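Local coordinates for xyloglucan-specific endo-beta-1,4-glucanase GH12 (Aspergillus niveus, PDB 4NPR), which probably cleaves internal beta-1,4-glucosidic linkages of xyloglucan with retention of configuration, as a family 12 glycoside hydrolase, at residues W108-V118 with A221-A231; L45-Q56 with W74-S85. One frame throughout, in Å; residues are numbered along the deposited sequence.

Interaction 1: W108-V118 with A221-A231; sequences WKWNYSGSNIV and AGTEPFSGSNA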
loop_
_atom_site.group_PDB
_atom_site.type_symbol
_atom_site.label_atom_id
_atom_site.label_comp_id
_atom_site.label_asym_id
_atom_site.label_seq_id
_atom_site.Cartn_x
_atom_site.Cartn_y
_atom_site.Cartn_z
ATOM N N TRP A 108 -4.607 -7.526 8.492
ATOM C CA TRP A 108 -5.405 -6.725 7.594
ATOM C C TRP A 108 -6.521 -7.597 7.089
ATOM O O TRP A 108 -6.283 -8.690 6.631
ATOM C CB TRP A 108 -4.561 -6.248 6.395
ATOM C CG TRP A 108 -5.098 -5.091 5.585
ATOM C CD1 TRP A 108 -6.225 -4.344 5.838
ATOM C CD2 TRP A 108 -4.471 -4.478 4.449
ATOM N NE1 TRP A 108 -6.357 -3.348 4.894
ATOM C CE2 TRP A 108 -5.279 -3.398 4.049
ATOM C CE3 TRP A 108 -3.301 -4.734 3.745
ATOM C CZ2 TRP A 108 -4.967 -2.600 2.973
ATOM C CZ3 TRP A 108 -2.980 -3.938 2.673
ATOM C CH2 TRP A 108 -3.812 -2.878 2.296
ATOM N N LYS A 109 -7.736 -7.075 7.186
ATOM C CA LYS A 109 -8.886 -7.637 6.572
ATOM C C LYS A 109 -9.573 -6.542 5.743
ATOM O O LYS A 109 -9.876 -5.443 6.265
ATOM C CB LYS A 109 -9.834 -8.122 7.676
ATOM C CG LYS A 109 -11.239 -8.489 7.191
ATOM C CD LYS A 109 -11.119 -9.587 6.138
ATOM C CE LYS A 109 -12.442 -10.274 5.890
ATOM N NZ LYS A 109 -13.246 -9.441 4.973
ATOM N N TRP A 110 -9.850 -6.820 4.475
ATOM C CA TRP A 110 -10.528 -5.851 3.592
ATOM C C TRP A 110 -11.525 -6.500 2.675
ATOM O O TRP A 110 -11.531 -7.719 2.480
ATOM C CB TRP A 110 -9.539 -5.067 2.728
ATOM C CG TRP A 110 -8.664 -5.925 1.845
ATOM C CD1 TRP A 110 -7.495 -6.446 2.182
ATOM C CD2 TRP A 110 -8.932 -6.371 0.488
ATOM N NE1 TRP A 110 -6.985 -7.216 1.138
ATOM C CE2 TRP A 110 -7.854 -7.180 0.091
ATOM C CE3 TRP A 110 -9.983 -6.183 -0.409
ATOM C CZ2 TRP A 110 -7.756 -7.743 -1.175
ATOM C CZ3 TRP A 110 -9.895 -6.796 -1.689
ATOM C CH2 TRP A 110 -8.797 -7.561 -2.041
ATOM N N ASN A 111 -12.344 -5.634 2.098
ATOM C CA ASN A 111 -13.355 -6.003 1.108
ATOM C C ASN A 111 -13.591 -4.909 0.042
ATOM O O ASN A 111 -13.549 -3.742 0.333
ATOM C CB ASN A 111 -14.677 -6.318 1.817
ATOM C CG ASN A 111 -15.674 -6.921 0.877
ATOM O OD1 ASN A 111 -15.425 -8.027 0.348
ATOM N ND2 ASN A 111 -16.761 -6.177 0.557
ATOM N N TYR A 112 -13.860 -5.315 -1.196
ATOM C CA TYR A 112 -14.202 -4.376 -2.249
ATOM C C TYR A 112 -15.581 -4.680 -2.757
ATOM O O TYR A 112 -15.932 -5.843 -2.913
ATOM C CB TYR A 112 -13.202 -4.441 -3.437
ATOM C CG TYR A 112 -12.394 -3.146 -3.641
ATOM C CD1 TYR A 112 -13.023 -1.947 -3.891
ATOM C CD2 TYR A 112 -11.020 -3.146 -3.584
ATOM C CE1 TYR A 112 -12.312 -0.788 -4.087
ATOM C CE2 TYR A 112 -10.281 -1.986 -3.789
ATOM C CZ TYR A 112 -10.937 -0.792 -4.027
ATOM O OH TYR A 112 -10.216 0.375 -4.190
ATOM N N SER A 113 -16.364 -3.638 -3.032
ATOM C CA SER A 113 -17.545 -3.829 -3.852
ATOM C C SER A 113 -17.654 -2.725 -4.897
ATOM O O SER A 113 -17.027 -1.680 -4.768
ATOM C CB SER A 113 -18.815 -3.917 -2.979
ATOM O OG SER A 113 -18.994 -2.754 -2.176
ATOM N N GLY A 114 -18.447 -2.979 -5.929
ATOM C CA GLY A 114 -18.826 -1.950 -6.920
ATOM C C GLY A 114 -18.639 -2.453 -8.334
ATOM O O GLY A 114 -18.320 -3.597 -8.506
ATOM N N SER A 115 -18.790 -1.592 -9.343
ATOM C CA SER A 115 -18.823 -2.084 -10.740
ATOM C C SER A 115 -17.603 -1.718 -11.595
ATOM O O SER A 115 -17.070 -0.586 -11.501
ATOM C CB SER A 115 -20.150 -1.706 -11.432
ATOM O OG SER A 115 -20.449 -0.350 -11.214
ATOM N N ASN A 116 -17.175 -2.700 -12.409
ATOM C CA ASN A 116 -15.987 -2.593 -13.269
ATOM C C ASN A 116 -14.733 -2.073 -12.581
ATOM O O ASN A 116 -14.106 -1.124 -13.039
ATOM C CB ASN A 116 -16.296 -1.737 -14.511
ATOM C CG ASN A 116 -17.611 -2.132 -15.169
ATOM O OD1 ASN A 116 -17.855 -3.308 -15.478
ATOM N ND2 ASN A 116 -18.491 -1.146 -15.372
ATOM N N ILE A 117 -14.348 -2.708 -11.493
ATOM C CA ILE A 117 -13.217 -2.219 -10.674
ATOM C C ILE A 117 -11.826 -2.547 -11.234
ATOM O O ILE A 117 -11.557 -3.689 -11.582
ATOM C CB ILE A 117 -13.320 -2.732 -9.226
ATOM C CG1 ILE A 117 -14.438 -1.981 -8.484
ATOM C CG2 ILE A 117 -12.047 -2.448 -8.456
ATOM C CD1 ILE A 117 -14.970 -2.685 -7.244
ATOM N N VAL A 118 -10.964 -1.528 -11.318
ATOM C CA VAL A 118 -9.554 -1.694 -11.659
ATOM C C VAL A 118 -8.808 -0.907 -10.576
ATOM O O VAL A 118 -8.960 0.284 -10.461
ATOM C CB VAL A 118 -9.223 -1.126 -13.070
ATOM C CG1 VAL A 118 -7.766 -1.403 -13.471
ATOM C CG2 VAL A 118 -10.185 -1.664 -14.114
ATOM N N ALA A 221 -0.714 1.354 4.235
ATOM C CA ALA A 221 -1.579 0.325 3.632
ATOM C C ALA A 221 -2.927 0.947 3.154
ATOM O O ALA A 221 -3.595 1.653 3.921
ATOM C CB ALA A 221 -1.810 -0.832 4.598
ATOM N N GLY A 222 -3.262 0.717 1.871
ATOM C CA GLY A 222 -4.470 1.239 1.272
ATOM C C GLY A 222 -4.800 0.628 -0.087
ATOM O O GLY A 222 -4.459 -0.530 -0.379
ATOM N N THR A 223 -5.465 1.415 -0.928
ATOM C CA THR A 223 -5.826 0.947 -2.244
ATOM C C THR A 223 -5.485 2.000 -3.309
ATOM O O THR A 223 -5.619 3.195 -3.045
ATOM C CB THR A 223 -7.332 0.590 -2.311
ATOM O OG1 THR A 223 -7.700 0.201 -3.652
ATOM C CG2 THR A 223 -8.145 1.741 -1.887
ATOM N N GLU A 224 -5.052 1.540 -4.496
ATOM C CA GLU A 224 -4.779 2.428 -5.661
ATOM C C GLU A 224 -5.758 2.108 -6.767
ATOM O O GLU A 224 -5.633 1.078 -7.433
ATOM C CB GLU A 224 -3.359 2.242 -6.240
ATOM C CG GLU A 224 -2.242 2.827 -5.416
ATOM C CD GLU A 224 -0.839 2.521 -6.009
ATOM O OE1 GLU A 224 -0.668 1.412 -6.565
ATOM O OE2 GLU A 224 0.108 3.356 -5.871
ATOM N N PRO A 225 -6.736 2.971 -6.970
ATOM C CA PRO A 225 -7.691 2.745 -8.036
ATOM C C PRO A 225 -7.298 3.347 -9.399
ATOM O O PRO A 225 -6.700 4.430 -9.456
ATOM C CB PRO A 225 -8.938 3.419 -7.499
ATOM C CG PRO A 225 -8.427 4.556 -6.711
ATOM C CD PRO A 225 -7.190 4.014 -6.034
ATOM N N PHE A 226 -7.662 2.651 -10.478
ATOM C CA PHE A 226 -7.478 3.152 -11.838
ATOM C C PHE A 226 -8.831 3.612 -12.433
ATOM O O PHE A 226 -8.937 4.699 -12.964
ATOM C CB PHE A 226 -6.780 2.109 -12.702
ATOM C CG PHE A 226 -5.372 1.715 -12.209
ATOM C CD1 PHE A 226 -5.187 0.889 -11.093
ATOM C CD2 PHE A 226 -4.233 2.114 -12.899
ATOM C CE1 PHE A 226 -3.906 0.482 -10.686
ATOM C CE2 PHE A 226 -2.946 1.736 -12.479
ATOM C CZ PHE A 226 -2.785 0.911 -11.379
ATOM N N SER A 227 -9.874 2.798 -12.282
ATOM C CA SER A 227 -11.220 3.145 -12.714
ATOM C C SER A 227 -12.275 2.189 -12.174
ATOM O O SER A 227 -11.966 1.104 -11.685
ATOM C CB SER A 227 -11.305 3.118 -14.210
ATOM O OG SER A 227 -11.116 1.794 -14.626
ATOM N N GLY A 228 -13.524 2.636 -12.290
ATOM C CA GLY A 228 -14.702 1.964 -11.757
ATOM C C GLY A 228 -15.752 2.955 -11.255
ATOM O O GLY A 228 -15.533 4.165 -11.256
ATOM N N SER A 229 -16.911 2.440 -10.851
ATOM C CA SER A 229 -18.002 3.272 -10.257
ATOM C C SER A 229 -18.578 2.586 -9.043
ATOM O O SER A 229 -18.619 1.351 -9.003
ATOM C CB SER A 229 -19.131 3.581 -11.266
ATOM O OG SER A 229 -19.270 2.556 -12.207
ATOM N N ASN A 230 -19.018 3.407 -8.083
ATOM C CA ASN A 230 -19.590 2.966 -6.802
ATOM C C ASN A 230 -18.745 1.950 -6.078
ATOM O O ASN A 230 -19.270 0.966 -5.542
ATOM C CB ASN A 230 -21.001 2.428 -6.991
ATOM C CG ASN A 230 -21.902 3.458 -7.625
ATOM O OD1 ASN A 230 -22.135 4.532 -7.054
ATOM N ND2 ASN A 230 -22.358 3.184 -8.829
ATOM N N ALA A 231 -17.430 2.182 -6.084
ATOM C CA ALA A 231 -16.534 1.311 -5.377
ATOM C C ALA A 231 -16.572 1.699 -3.940
ATOM O O ALA A 231 -16.766 2.867 -3.585
ATOM C CB ALA A 231 -15.126 1.411 -5.912
#
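Strands 108-113 and 221-226 lie in the two facing sheets of the beta-jelly roll, their axes 10.1 Å apart and 24° from parallel, and the chains pair antiparallel where both turn the corner between the sheets. Ser115 with Ser229 and Val118 with Ser227 are hydrogen-bonded pairs, with a one-residue register slip between them. Two residues, Phe226 and Ser227, oppose Val118 in a classic beta bulge, and Val118 O takes two backbone N-H groups, from Phe226 N at 2.7 Å and Ser227 N at 3.2 Å. Val118 CG1 packs on Phe226 CB at 3.7 Å, the side chains crossing at about a right angle.

Between the sheets, Ala221 CB sits over one face of the Trp108 six-membered ring, 3.9 Å from its centroid, a CH-pi contact. Trp110 CD1 lies over the rim of the opposite face. Tyr123 and Tyr238 meet the indole in edge-to-face (T-shaped) contacts. Tyr112 spans the sandwich, with Ala231 CB at its ring edge. Thr223 OG1, anti to its backbone N (chi1 177°), lies at the Tyr112 ring edge, in its plane. Tyr112 OH accepts from Trp74 NE1 and donates to Thr223 OG1 at 2.6 Å, which in turn donates to Asp120 O.

Interaction 2: L45-Q56 with W74-S85; sequences LWGQAQATSGSQ and WSWSGGQGQVKS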
loop_
_atom_site.group_PDB
_atom_site.type_symbol
_atom_site.label_atom_id
_atom_site.label_comp_id
_atom_site.label_asym_id
_atom_site.label_seq_id
_atom_site.Cartn_x
_atom_site.Cartn_y
_atom_site.Cartn_z
ATOM N N LEU A 45 -5.553 12.131 -3.154
ATOM C CA LEU A 45 -6.017 12.014 -4.520
ATOM C C LEU A 45 -4.956 12.530 -5.516
ATOM O O LEU A 45 -5.247 13.239 -6.464
ATOM C CB LEU A 45 -7.317 12.807 -4.668
ATOM C CG LEU A 45 -8.439 12.434 -3.706
ATOM C CD1 LEU A 45 -9.760 13.069 -4.115
ATOM C CD2 LEU A 45 -8.590 10.925 -3.710
ATOM N N TRP A 46 -3.709 12.149 -5.304
ATOM C CA TRP A 46 -2.610 12.734 -6.069
ATOM C C TRP A 46 -2.806 12.642 -7.598
ATOM O O TRP A 46 -2.276 13.460 -8.335
ATOM C CB TRP A 46 -1.293 12.096 -5.635
ATOM C CG TRP A 46 -1.118 10.667 -5.986
ATOM C CD1 TRP A 46 -1.361 9.599 -5.176
ATOM C CD2 TRP A 46 -0.645 10.121 -7.233
ATOM N NE1 TRP A 46 -1.065 8.421 -5.841
ATOM C CE2 TRP A 46 -0.633 8.719 -7.100
ATOM C CE3 TRP A 46 -0.235 10.681 -8.437
ATOM C CZ2 TRP A 46 -0.208 7.877 -8.109
ATOM C CZ3 TRP A 46 0.197 9.842 -9.446
ATOM C CH2 TRP A 46 0.208 8.450 -9.272
ATOM N N GLY A 47 -3.599 11.679 -8.065
ATOM C CA GLY A 47 -3.675 11.401 -9.454
ATOM C C GLY A 47 -4.972 11.801 -10.073
ATOM O O GLY A 47 -5.237 11.344 -11.190
ATOM N N GLN A 48 -5.785 12.610 -9.365
ATOM C CA GLN A 48 -7.049 13.196 -9.882
ATOM C C GLN A 48 -6.957 13.715 -11.275
ATOM O O GLN A 48 -7.900 13.580 -12.030
ATOM C CB GLN A 48 -7.408 14.490 -9.157
ATOM C CG GLN A 48 -8.037 14.384 -7.803
ATOM C CD GLN A 48 -8.814 15.626 -7.435
ATOM O OE1 GLN A 48 -8.337 16.745 -7.609
ATOM N NE2 GLN A 48 -10.037 15.425 -6.903
ATOM N N ALA A 49 -5.882 14.451 -11.565
ATOM C CA ALA A 49 -5.829 15.218 -12.791
ATOM C C ALA A 49 -5.737 14.307 -14.007
ATOM O O ALA A 49 -6.028 14.733 -15.098
ATOM C CB ALA A 49 -4.680 16.212 -12.765
ATOM N N GLN A 50 -5.373 13.043 -13.819
ATOM C CA GLN A 50 -5.321 12.092 -14.943
ATOM C C GLN A 50 -6.659 11.432 -15.237
ATOM O O GLN A 50 -6.734 10.529 -16.066
ATOM C CB GLN A 50 -4.232 11.028 -14.712
ATOM C CG GLN A 50 -2.836 11.527 -15.038
ATOM C CD GLN A 50 -2.306 12.472 -13.966
ATOM O OE1 GLN A 50 -2.283 12.146 -12.769
ATOM N NE2 GLN A 50 -1.890 13.649 -14.387
ATOM N N ALA A 51 -7.708 11.886 -14.561
ATOM C CA ALA A 51 -9.049 11.343 -14.753
ATOM C C ALA A 51 -9.844 12.368 -15.519
ATOM O O ALA A 51 -9.667 13.590 -15.323
ATOM C CB ALA A 51 -9.738 11.043 -13.412
ATOM N N THR A 52 -10.737 11.849 -16.361
ATOM C CA THR A 52 -11.699 12.642 -17.095
ATOM C C THR A 52 -12.867 12.973 -16.174
ATOM O O THR A 52 -13.571 13.910 -16.417
ATOM C CB THR A 52 -12.246 11.863 -18.312
ATOM O OG1 THR A 52 -12.846 10.637 -17.872
ATOM C CG2 THR A 52 -11.145 11.507 -19.248
ATOM N N SER A 53 -13.019 12.238 -15.079
ATOM C CA SER A 53 -14.285 12.155 -14.353
ATOM C C SER A 53 -14.069 11.451 -12.969
ATOM O O SER A 53 -13.196 10.631 -12.829
ATOM C CB SER A 53 -15.228 11.393 -15.343
ATOM O OG SER A 53 -16.316 10.697 -14.792
ATOM N N GLY A 54 -14.816 11.804 -11.939
ATOM C CA GLY A 54 -14.843 11.004 -10.703
ATOM C C GLY A 54 -14.574 11.770 -9.413
ATOM O O GLY A 54 -14.268 12.956 -9.421
ATOM N N SER A 55 -14.683 11.084 -8.286
ATOM C CA SER A 55 -14.271 11.666 -7.024
ATOM C C SER A 55 -14.091 10.545 -6.021
ATOM O O SER A 55 -14.269 9.376 -6.367
ATOM C CB SER A 55 -15.261 12.733 -6.534
ATOM O OG SER A 55 -16.588 12.237 -6.315
ATOM N N GLN A 56 -13.711 10.885 -4.799
ATOM C CA GLN A 56 -13.439 9.883 -3.794
ATOM C C GLN A 56 -13.424 10.499 -2.421
ATOM O O GLN A 56 -12.787 11.516 -2.249
ATOM C CB GLN A 56 -12.069 9.248 -4.057
ATOM C CG GLN A 56 -11.501 8.370 -2.946
ATOM C CD GLN A 56 -10.331 7.575 -3.452
ATOM O OE1 GLN A 56 -9.930 7.721 -4.623
ATOM N NE2 GLN A 56 -9.763 6.712 -2.587
ATOM N N TRP A 74 -15.450 5.597 -4.047
ATOM C CA TRP A 74 -14.950 6.293 -5.201
ATOM C C TRP A 74 -15.576 5.877 -6.501
ATOM O O TRP A 74 -16.086 4.779 -6.632
ATOM C CB TRP A 74 -13.398 6.161 -5.304
ATOM C CG TRP A 74 -12.817 4.744 -5.397
ATOM C CD1 TRP A 74 -12.333 3.987 -4.360
ATOM C CD2 TRP A 74 -12.639 3.946 -6.582
ATOM N NE1 TRP A 74 -11.883 2.770 -4.816
ATOM C CE2 TRP A 74 -12.065 2.712 -6.175
ATOM C CE3 TRP A 74 -12.890 4.156 -7.928
ATOM C CZ2 TRP A 74 -11.731 1.709 -7.073
ATOM C CZ3 TRP A 74 -12.571 3.129 -8.838
ATOM C CH2 TRP A 74 -12.001 1.922 -8.396
ATOM N N SER A 75 -15.539 6.797 -7.460
ATOM C CA SER A 75 -15.729 6.479 -8.847
ATOM C C SER A 75 -14.708 7.292 -9.608
ATOM O O SER A 75 -14.514 8.466 -9.301
ATOM C CB SER A 75 -17.110 6.908 -9.321
ATOM O OG SER A 75 -18.125 6.268 -8.572
ATOM N N TRP A 76 -14.077 6.658 -10.601
ATOM C CA TRP A 76 -13.074 7.277 -11.476
ATOM C C TRP A 76 -13.219 6.746 -12.889
ATOM O O TRP A 76 -13.546 5.564 -13.110
ATOM C CB TRP A 76 -11.658 6.956 -10.998
ATOM C CG TRP A 76 -11.276 7.535 -9.701
ATOM C CD1 TRP A 76 -10.989 6.868 -8.584
ATOM C CD2 TRP A 76 -11.128 8.914 -9.402
ATOM N NE1 TRP A 76 -10.678 7.733 -7.571
ATOM C CE2 TRP A 76 -10.745 9.008 -8.058
ATOM C CE3 TRP A 76 -11.282 10.077 -10.142
ATOM C CZ2 TRP A 76 -10.514 10.224 -7.423
ATOM C CZ3 TRP A 76 -11.052 11.312 -9.510
ATOM C CH2 TRP A 76 -10.675 11.370 -8.160
ATOM N N SER A 77 -12.973 7.610 -13.856
ATOM C CA SER A 77 -12.856 7.116 -15.215
ATOM C C SER A 77 -11.877 7.947 -15.999
ATOM O O SER A 77 -11.445 9.014 -15.517
ATOM C CB SER A 77 -14.185 7.008 -15.904
ATOM O OG SER A 77 -14.702 8.283 -16.115
ATOM N N GLY A 78 -11.469 7.396 -17.152
ATOM C CA GLY A 78 -10.340 7.900 -17.978
ATOM C C GLY A 78 -8.945 7.619 -17.441
ATOM O O GLY A 78 -8.753 6.916 -16.426
ATOM N N GLY A 79 -7.955 8.223 -18.084
ATOM C CA GLY A 79 -6.553 7.959 -17.784
ATOM C C GLY A 79 -6.239 6.496 -17.579
ATOM O O GLY A 79 -5.765 6.110 -16.522
ATOM N N GLN A 80 -6.501 5.688 -18.605
ATOM C CA GLN A 80 -6.165 4.256 -18.594
ATOM C C GLN A 80 -4.733 4.105 -18.099
ATOM O O GLN A 80 -3.820 4.857 -18.502
ATOM C CB GLN A 80 -6.360 3.578 -19.993
ATOM C CG GLN A 80 -5.089 3.289 -20.822
ATOM C CD GLN A 80 -4.333 2.029 -20.371
ATOM O OE1 GLN A 80 -4.936 1.032 -19.989
ATOM N NE2 GLN A 80 -3.018 2.071 -20.425
ATOM N N GLY A 81 -4.563 3.145 -17.194
ATOM C CA GLY A 81 -3.275 2.849 -16.620
ATOM C C GLY A 81 -2.694 3.859 -15.654
ATOM O O GLY A 81 -1.575 3.659 -15.235
ATOM N N GLN A 82 -3.399 4.944 -15.299
ATOM C CA GLN A 82 -2.828 5.885 -14.314
ATOM C C GLN A 82 -3.583 5.727 -13.002
ATOM O O GLN A 82 -4.824 5.652 -12.976
ATOM C CB GLN A 82 -2.923 7.363 -14.740
ATOM C CG GLN A 82 -2.602 7.744 -16.193
ATOM C CD GLN A 82 -1.303 7.133 -16.689
ATOM O OE1 GLN A 82 -0.197 7.332 -16.108
ATOM N NE2 GLN A 82 -1.426 6.346 -17.767
ATOM N N VAL A 83 -2.845 5.700 -11.917
ATOM C CA VAL A 83 -3.428 5.651 -10.599
ATOM C C VAL A 83 -4.019 7.035 -10.316
ATOM O O VAL A 83 -3.370 8.063 -10.557
ATOM C CB VAL A 83 -2.366 5.356 -9.532
ATOM C CG1 VAL A 83 -2.953 5.433 -8.167
ATOM C CG2 VAL A 83 -1.711 3.989 -9.750
ATOM N N LYS A 84 -5.238 7.060 -9.802
ATOM C CA LYS A 84 -5.854 8.278 -9.440
ATOM C C LYS A 84 -5.584 8.679 -8.004
ATOM O O LYS A 84 -5.750 9.845 -7.654
ATOM C CB LYS A 84 -7.375 8.175 -9.640
ATOM C CG LYS A 84 -7.824 7.646 -11.006
ATOM C CD LYS A 84 -7.055 8.346 -12.111
ATOM C CE LYS A 84 -7.710 8.049 -13.424
ATOM N NZ LYS A 84 -7.200 6.760 -13.943
ATOM N N SER A 85 -5.209 7.739 -7.150
ATOM C CA SER A 85 -5.098 8.047 -5.731
ATOM C C SER A 85 -4.470 6.909 -4.929
ATOM O O SER A 85 -4.188 5.815 -5.428
ATOM C CB SER A 85 -6.497 8.340 -5.165
ATOM O OG SER A 85 -7.352 7.173 -5.253
HETATM O O HOH W 1 -1.759 9.208 -12.606
HETATM O O HOH W 2 -7.384 5.388 -3.108
#
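Gln56 has CG anti to the backbone N (chi1 168°) and an extended chain, while Trp76 has CG beside its backbone N (chi1 -66°), and these torsions carry the amide to the indole edge. The two belong to a beta hairpin of the jelly roll, strands 53-64 and 67-77. Ser53 with Ser77 and Ser55 with Ser75 are antiparallel hydrogen-bonded pairs. Gly54 with Trp76 and Gln56 with Trp74 are non-hydrogen-bonded pairs.

Gln56 OE1 is gripped by two donors from opposite faces of the amide plane. Trp76 NE1 reaches Gln56 OE1 at 3.0 Å with the oxygen in the indole plane, and Ser85 OG donates to the same Gln56 OE1 at 2.7 Å. Gln56 NE2 and Ser85 OG also share a water, and NE2 bonds Thr72 OG1. This network fixes which way the amide is turned. Lys84 CB lies over the centre of one face of the Trp76 indole. Ser55 CA and O lie over the other face, O toward its rim. Ala51 CB packs 3.7 Å from Trp76 CE3.

Beyond the strands, the type I turn 45-48 is tied to the second segment by Gly47 N to Lys84 O, 2.9 Å. Val83 O lies over one face of the Trp46 indole, and Val83 CB touches Trp46 CZ2 at 3.6 Å. The bent Lys84 chain runs past Ala51 CB. Four carbonyls surround its ammonium group, Phe226 O among them, so at least one N-H is probably shared. Lys84 NZ bonds Gly78 O at 2.9 Å and Gly79 O at 3.0 Å. Lys84 NZ to Gln82 O is 2.8 Å.

In the fold
From the N terminus, interaction 2 comes first. It closes the hairpin of strands 53-64 and 67-77 and brings the flanking loops 45-52 and 78-85 together. Interaction 1 opens only afterwards, so the two are in series and neither nest nor cross. It closes a much longer excursion, with 102 residues between its segments, and ties the six-stranded sheet to the larger mixed sheet at their corner. The contacts also meet in space, their centres about 13 Å apart. Gly228 O probably accepts a hydrogen bond from Trp76 N, and Pro225 packs on Trp74 and Ser85. Residues 221-231 thus connect the hairpin to the corner of the sandwich.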